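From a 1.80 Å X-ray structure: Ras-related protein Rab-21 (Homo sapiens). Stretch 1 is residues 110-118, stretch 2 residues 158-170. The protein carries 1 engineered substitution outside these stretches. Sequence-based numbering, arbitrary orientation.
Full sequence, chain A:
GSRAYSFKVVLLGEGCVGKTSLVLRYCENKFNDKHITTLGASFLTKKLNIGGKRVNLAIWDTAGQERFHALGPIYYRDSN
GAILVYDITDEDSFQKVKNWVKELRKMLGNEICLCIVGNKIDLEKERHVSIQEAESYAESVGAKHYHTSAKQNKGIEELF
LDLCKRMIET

Stretch 1 110-118: NEICLCIVG
Stretch 2 158-170: ELFLDLCKRMIET

Residues 113-118 belong to a β-strand that continues later in the chain, entered through a short lead-in at 110-112. Residues 158-168 belong to an α-helix that begins earlier in the chain. The helix lies across one face of the strand and runs nearly antiparallel to it, with 157° between the N-to-C directions. The axes approach to 9.1 Å. The register is set near the start of the strand: Cys113 CA lies 6.4 Å from Met167 CA, and Glu111 CA lies 7.2 Å from Thr170 CA. The contact buries 424 Å², both sides summed.

The strand is extended, with phi from -80° to -121° and psi from 100° to 138°. Its side chains therefore alternate. Cys113, Cys115 and Val117 point toward the helix; Leu114 and Ile116 point away. The helix keeps phi near -65° and psi near -42°. Its i to i+4 bonds include Leu163 N to Leu159 O at 2.9 Å and Met167 N to Leu163 O at 2.9 Å. This repeat brings Leu159, Leu163 and Arg166 to the strand.

The strand face carries small side chains, and the longer helix side chains reach down to them. Cys113 (chi1 m) loses the most surface to the other stretch, 96 Å². Its CB lies 3.8 Å from Leu163 CD1. Its SG lies 3.8 Å from Met167 CG, 3.6 Å from Arg166 O and 3.3 Å from Thr170 OG1. The sulfur thus fills a hollow formed by Arg166, Met167 and Thr170. Met167 (m, t, m) points sideways and lines that hollow with its CG.

Cys115 (chi1 m) is the next bump. Its SG packs 3.6 Å from Leu163 CD1 and 4.0 Å from Leu159 CD1, so it rests between two leucines one helical turn apart. Leu163 (t, p) leaves the helix sideways, but its end swings in, and CD1 touches both cysteines. Leu159 (t, p) points toward the strand. Its CD1 also meets Val117 CG2 at 3.8 Å, with Val117 in the t rotamer. These contacts are apolar and depend on close fit.

Arg166 supplies the polar link. Its side chain (m, t, p, chi4 -152°) carries the guanidinium to the strand backbone. Arg166 NH2 donates to Leu114 O at 2.9 Å, with an N-H...O angle of 157°. Arg166 NH1 donates to the same Leu114 O at 3.2 Å and 140°. One carbonyl thus receives both terminal nitrogens, although the Leu114 side chain points away. Cys113 CB covers one face of the guanidinium. Cys115 SG sits at its edge, 3.5 Å from Arg166 NH1. NH1 is also hydrogen-bonded elsewhere in the structure.

Thr170 (chi1 m) closes the contact. Its OG1 donates to Arg166 O at 2.9 Å, which holds the hydroxyl beside the Cys113 sulfur. Its methyl CG2 lies 3.7 Å from Glu111 O. Glu111 is modelled only to CB.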

ATOM      1  N   ASN A 110      15.974   4.419  -5.470  1.00 27.38           N
ATOM      2  CA  ASN A 110      14.953   5.469  -5.477  1.00 26.72           C
ATOM      3  C   ASN A 110      13.958   5.330  -6.633  1.00 26.15           C
ATOM      4  O   ASN A 110      13.007   6.112  -6.739  1.00 26.32           O
ATOM      5  CB  ASN A 110      15.612   6.845  -5.502  1.00 26.86           C
ATOM      6  N   GLU A 111      14.180   4.333  -7.489  1.00 25.24           N
ATOM      7  CA  GLU A 111      13.344   4.104  -8.667  1.00 24.39           C
ATOM      8  C   GLU A 111      11.908   3.729  -8.300  1.00 23.53           C
ATOM      9  O   GLU A 111      10.957   4.198  -8.930  1.00 23.66           O
ATOM     10  CB  GLU A 111      13.965   3.031  -9.558  1.00 24.63           C
ATOM     11  N   ILE A 112      11.765   2.888  -7.278  1.00 22.25           N
ATOM     12  CA  ILE A 112      10.454   2.429  -6.823  1.00 20.87           C
ATOM     13  C   ILE A 112       9.728   3.528  -6.045  1.00 19.98           C
ATOM     14  O   ILE A 112      10.300   4.152  -5.147  1.00 19.67           O
ATOM     15  CB  ILE A 112      10.556   1.110  -5.993  1.00 20.96           C
ATOM     16  CG1 ILE A 112       9.163   0.620  -5.569  1.00 20.50           C
ATOM     17  CG2 ILE A 112      11.504   1.271  -4.795  1.00 21.10           C
ATOM     18  CD1 ILE A 112       9.084  -0.858  -5.268  1.00 20.41           C
ATOM     19  N   CYS A 113       8.475   3.771  -6.423  1.00 18.85           N
ATOM     20  CA  CYS A 113       7.624   4.720  -5.721  1.00 17.94           C
ATOM     21  C   CYS A 113       7.060   4.056  -4.471  1.00 16.98           C
ATOM     22  O   CYS A 113       6.301   3.088  -4.558  1.00 16.70           O
ATOM     23  CB  CYS A 113       6.491   5.210  -6.627  1.00 17.96           C
ATOM     24  SG  CYS A 113       7.025   6.251  -8.011  1.00 19.31           S
ATOM     25  N   LEU A 114       7.446   4.575  -3.312  1.00 15.92           N
ATOM     26  CA  LEU A 114       7.025   4.001  -2.037  1.00 14.84           C
ATOM     27  C   LEU A 114       5.827   4.737  -1.451  1.00 14.21           C
ATOM     28  O   LEU A 114       5.763   5.968  -1.491  1.00 13.88           O
ATOM     29  CB  LEU A 114       8.182   4.003  -1.029  1.00 15.00           C
ATOM     30  CG  LEU A 114       9.437   3.163  -1.301  1.00 15.29           C
ATOM     31  CD1 LEU A 114      10.349   3.205  -0.081  1.00 15.81           C
ATOM     32  CD2 LEU A 114       9.095   1.725  -1.655  1.00 15.00           C
ATOM     33  N   CYS A 115       4.879   3.964  -0.925  1.00 13.28           N
ATOM     34  CA  CYS A 115       3.739   4.493  -0.181  1.00 12.70           C
ATOM     35  C   CYS A 115       3.747   3.895   1.218  1.00 12.32           C
ATOM     36  O   CYS A 115       3.853   2.678   1.377  1.00 12.23           O
ATOM     37  CB  CYS A 115       2.416   4.139  -0.867  1.00 12.66           C
ATOM     38  SG  CYS A 115       2.269   4.685  -2.571  1.00 12.30           S
ATOM     39  N   ILE A 116       3.648   4.754   2.228  1.00 11.89           N
ATOM     40  CA  ILE A 116       3.456   4.303   3.603  1.00 11.72           C
ATOM     41  C   ILE A 116       2.012   4.627   3.976  1.00 11.31           C
ATOM     42  O   ILE A 116       1.599   5.787   3.964  1.00 11.38           O
ATOM     43  CB  ILE A 116       4.487   4.926   4.579  1.00 11.94           C
ATOM     44  CG1 ILE A 116       5.909   4.570   4.116  1.00 12.43           C
ATOM     45  CG2 ILE A 116       4.245   4.434   6.007  1.00 11.88           C
ATOM     46  CD1 ILE A 116       7.016   5.199   4.916  1.00 14.55           C
ATOM     47  N   VAL A 117       1.244   3.582   4.269  1.00 10.89           N
ATOM     48  CA  VAL A 117      -0.207   3.704   4.368  1.00 10.43           C
ATOM     49  C   VAL A 117      -0.731   3.315   5.750  1.00 10.27           C
ATOM     50  O   VAL A 117      -0.619   2.162   6.171  1.00 10.08           O
ATOM     51  CB  VAL A 117      -0.921   2.888   3.258  1.00 10.45           C
ATOM     52  CG1 VAL A 117      -2.438   3.056   3.344  1.00 10.09           C
ATOM     53  CG2 VAL A 117      -0.428   3.314   1.874  1.00 10.29           C
ATOM     54  N   GLY A 118      -1.288   4.306   6.444  1.00 10.28           N
ATOM     55  CA  GLY A 118      -1.942   4.098   7.729  1.00 10.22           C
ATOM     56  C   GLY A 118      -3.394   3.744   7.505  1.00 10.24           C
ATOM     57  O   GLY A 118      -4.224   4.621   7.250  1.00 10.45           O
ATOM     58  N   GLU A 158      -7.789   7.676  -3.982  1.00 15.74           N
ATOM     59  CA  GLU A 158      -6.744   8.692  -3.930  1.00 15.82           C
ATOM     60  C   GLU A 158      -5.339   8.081  -3.873  1.00 15.36           C
ATOM     61  O   GLU A 158      -4.424   8.562  -4.547  1.00 15.11           O
ATOM     62  CB  GLU A 158      -6.977   9.615  -2.727  1.00 16.22           C
ATOM     63  CG  GLU A 158      -8.277  10.441  -2.785  1.00 17.96           C
ATOM     64  CD  GLU A 158      -9.504   9.749  -2.175  1.00 19.77           C
ATOM     65  OE1 GLU A 158      -9.607   8.503  -2.209  1.00 18.80           O
ATOM     66  OE2 GLU A 158     -10.383  10.475  -1.662  1.00 21.74           O
ATOM     67  N   LEU A 159      -5.179   7.022  -3.078  1.00 14.83           N
ATOM     68  CA  LEU A 159      -3.897   6.314  -2.949  1.00 14.57           C
ATOM     69  C   LEU A 159      -3.405   5.760  -4.286  1.00 14.45           C
ATOM     70  O   LEU A 159      -2.275   6.032  -4.700  1.00 14.40           O
ATOM     71  CB  LEU A 159      -3.996   5.180  -1.913  1.00 14.38           C
ATOM     72  CG  LEU A 159      -2.916   4.085  -1.897  1.00 14.42           C
ATOM     73  CD1 LEU A 159      -1.545   4.619  -1.500  1.00 14.14           C
ATOM     74  CD2 LEU A 159      -3.331   2.931  -0.990  1.00 14.38           C
ATOM     75  N   PHE A 160      -4.252   4.978  -4.951  1.00 14.48           N
ATOM     76  CA  PHE A 160      -3.865   4.344  -6.209  1.00 14.59           C
ATOM     77  C   PHE A 160      -3.703   5.353  -7.340  1.00 14.77           C
ATOM     78  O   PHE A 160      -2.802   5.212  -8.168  1.00 14.77           O
ATOM     79  CB  PHE A 160      -4.838   3.227  -6.586  1.00 14.48           C
ATOM     80  CG  PHE A 160      -4.638   1.961  -5.796  1.00 14.52           C
ATOM     81  CD1 PHE A 160      -3.632   1.059  -6.145  1.00 14.36           C
ATOM     82  CD2 PHE A 160      -5.446   1.672  -4.701  1.00 14.25           C
ATOM     83  CE1 PHE A 160      -3.439  -0.110  -5.417  1.00 14.23           C
ATOM     84  CE2 PHE A 160      -5.262   0.501  -3.966  1.00 14.11           C
ATOM     85  CZ  PHE A 160      -4.258  -0.392  -4.324  1.00 14.17           C
ATOM     86  N   LEU A 161      -4.563   6.370  -7.363  1.00 15.00           N
ATOM     87  CA  LEU A 161      -4.459   7.441  -8.356  1.00 15.57           C
ATOM     88  C   LEU A 161      -3.141   8.200  -8.210  1.00 15.38           C
ATOM     89  O   LEU A 161      -2.446   8.435  -9.198  1.00 15.56           O
ATOM     90  CB  LEU A 161      -5.651   8.409  -8.265  1.00 15.59           C
ATOM     91  CG  LEU A 161      -5.644   9.648  -9.178  1.00 16.35           C
ATOM     92  CD1 LEU A 161      -5.742   9.261 -10.648  1.00 17.37           C
ATOM     93  CD2 LEU A 161      -6.765  10.614  -8.809  1.00 16.11           C
ATOM     94  N   ASP A 162      -2.799   8.564  -6.975  1.00 15.27           N
ATOM     95  CA  ASP A 162      -1.566   9.297  -6.704  1.00 15.18           C
ATOM     96  C   ASP A 162      -0.329   8.453  -7.003  1.00 15.07           C
ATOM     97  O   ASP A 162       0.640   8.955  -7.570  1.00 14.73           O
ATOM     98  CB  ASP A 162      -1.525   9.807  -5.260  1.00 15.30           C
ATOM     99  CG  ASP A 162      -0.508  10.920  -5.066  1.00 15.34           C
ATOM    100  OD1 ASP A 162       0.401  10.762  -4.225  1.00 15.39           O
ATOM    101  OD2 ASP A 162      -0.614  11.950  -5.768  1.00 15.67           O
ATOM    102  N   LEU A 163      -0.371   7.173  -6.633  1.00 15.06           N
ATOM    103  CA  LEU A 163       0.738   6.259  -6.909  1.00 15.25           C
ATOM    104  C   LEU A 163       0.992   6.148  -8.411  1.00 15.43           C
ATOM    105  O   LEU A 163       2.139   6.186  -8.850  1.00 15.17           O
ATOM    106  CB  LEU A 163       0.499   4.878  -6.274  1.00 15.20           C
ATOM    107  CG  LEU A 163       1.532   3.753  -6.462  1.00 15.23           C
ATOM    108  CD1 LEU A 163       2.937   4.140  -6.029  1.00 15.67           C
ATOM    109  CD2 LEU A 163       1.088   2.512  -5.720  1.00 14.76           C
ATOM    110  N   CYS A 164      -0.088   6.036  -9.183  1.00 16.01           N
ATOM    111  CA  CYS A 164      -0.016   5.985 -10.645  1.00 16.70           C
ATOM    112  C   CYS A 164       0.599   7.255 -11.236  1.00 16.85           C
ATOM    113  O   CYS A 164       1.438   7.178 -12.134  1.00 17.18           O
ATOM    114  CB  CYS A 164      -1.402   5.738 -11.242  1.00 16.65           C
ATOM    115  SG  CYS A 164      -2.004   4.052 -11.043  1.00 18.00           S
ATOM    116  N   LYS A 165       0.177   8.414 -10.726  1.00 16.98           N
ATOM    117  CA  LYS A 165       0.723   9.703 -11.157  1.00 17.15           C
ATOM    118  C   LYS A 165       2.224   9.778 -10.905  1.00 16.97           C
ATOM    119  O   LYS A 165       2.979  10.232 -11.762  1.00 17.08           O
ATOM    120  CB  LYS A 165       0.034  10.860 -10.431  1.00 17.41           C
ATOM    121  CG  LYS A 165      -1.380  11.150 -10.884  1.00 18.15           C
ATOM    122  CD  LYS A 165      -1.921  12.350 -10.120  1.00 20.01           C
ATOM    123  CE  LYS A 165      -3.411  12.530 -10.331  1.00 20.79           C
ATOM    124  NZ  LYS A 165      -3.928  13.631  -9.470  1.00 21.75           N
ATOM    125  N   ARG A 166       2.642   9.331  -9.724  1.00 16.81           N
ATOM    126  CA  ARG A 166       4.051   9.338  -9.344  1.00 16.74           C
ATOM    127  C   ARG A 166       4.880   8.343 -10.162  1.00 16.82           C
ATOM    128  O   ARG A 166       6.040   8.615 -10.481  1.00 16.75           O
ATOM    129  CB  ARG A 166       4.206   9.057  -7.849  1.00 16.71           C
ATOM    130  CG  ARG A 166       3.657  10.142  -6.924  1.00 16.54           C
ATOM    131  CD  ARG A 166       3.527   9.631  -5.489  1.00 16.46           C
ATOM    132  NE  ARG A 166       4.814   9.189  -4.951  1.00 16.08           N
ATOM    133  CZ  ARG A 166       4.967   8.258  -4.012  1.00 15.59           C
ATOM    134  NH1 ARG A 166       3.912   7.640  -3.495  1.00 14.59           N
ATOM    135  NH2 ARG A 166       6.185   7.931  -3.602  1.00 15.19           N
ATOM    136  N   MET A 167       4.287   7.198 -10.502  1.00 16.99           N
ATOM    137  CA  MET A 167       4.967   6.200 -11.341  1.00 17.36           C
ATOM    138  C   MET A 167       5.094   6.646 -12.803  1.00 17.96           C
ATOM    139  O   MET A 167       6.064   6.295 -13.483  1.00 18.07           O
ATOM    140  CB  MET A 167       4.283   4.833 -11.245  1.00 17.29           C
ATOM    141  CG  MET A 167       4.461   4.151  -9.889  1.00 17.04           C
ATOM    142  SD  MET A 167       3.710   2.513  -9.757  1.00 16.86           S
ATOM    143  CE  MET A 167       1.997   2.855 -10.162  1.00 16.60           C
ATOM    144  N   ILE A 168       4.108   7.407 -13.278  1.00 18.67           N
ATOM    145  CA  ILE A 168       4.159   8.013 -14.612  1.00 19.36           C
ATOM    146  C   ILE A 168       5.265   9.073 -14.667  1.00 20.14           C
ATOM    147  O   ILE A 168       5.966   9.194 -15.675  1.00 20.18           O
ATOM    148  CB  ILE A 168       2.787   8.624 -15.022  1.00 19.34           C
ATOM    149  CG1 ILE A 168       1.761   7.518 -15.290  1.00 19.06           C
ATOM    150  CG2 ILE A 168       2.919   9.525 -16.262  1.00 19.28           C
ATOM    151  CD1 ILE A 168       0.316   8.002 -15.349  1.00 19.25           C
ATOM    152  N   GLU A 169       5.423   9.814 -13.571  1.00 20.98           N
ATOM    153  CA  GLU A 169       6.406  10.895 -13.480  1.00 21.97           C
ATOM    154  C   GLU A 169       7.844  10.412 -13.244  1.00 22.59           C
ATOM    155  O   GLU A 169       8.787  11.202 -13.342  1.00 23.11           O
ATOM    156  CB  GLU A 169       5.989  11.902 -12.402  1.00 21.90           C
ATOM    157  N   THR A 170       8.008   9.123 -12.940  1.00 23.18           N
ATOM    158  CA  THR A 170       9.329   8.530 -12.717  1.00 23.47           C
ATOM    159  C   THR A 170      10.127   8.456 -14.020  1.00 23.79           C
ATOM    160  O   THR A 170      11.251   8.958 -14.097  1.00 24.10           O
ATOM    161  CB  THR A 170       9.225   7.117 -12.090  1.00 23.67           C
ATOM    162  OG1 THR A 170       8.477   7.185 -10.872  1.00 23.87           O
ATOM    163  CG2 THR A 170      10.612   6.542 -11.789  1.00 23.57           C
TER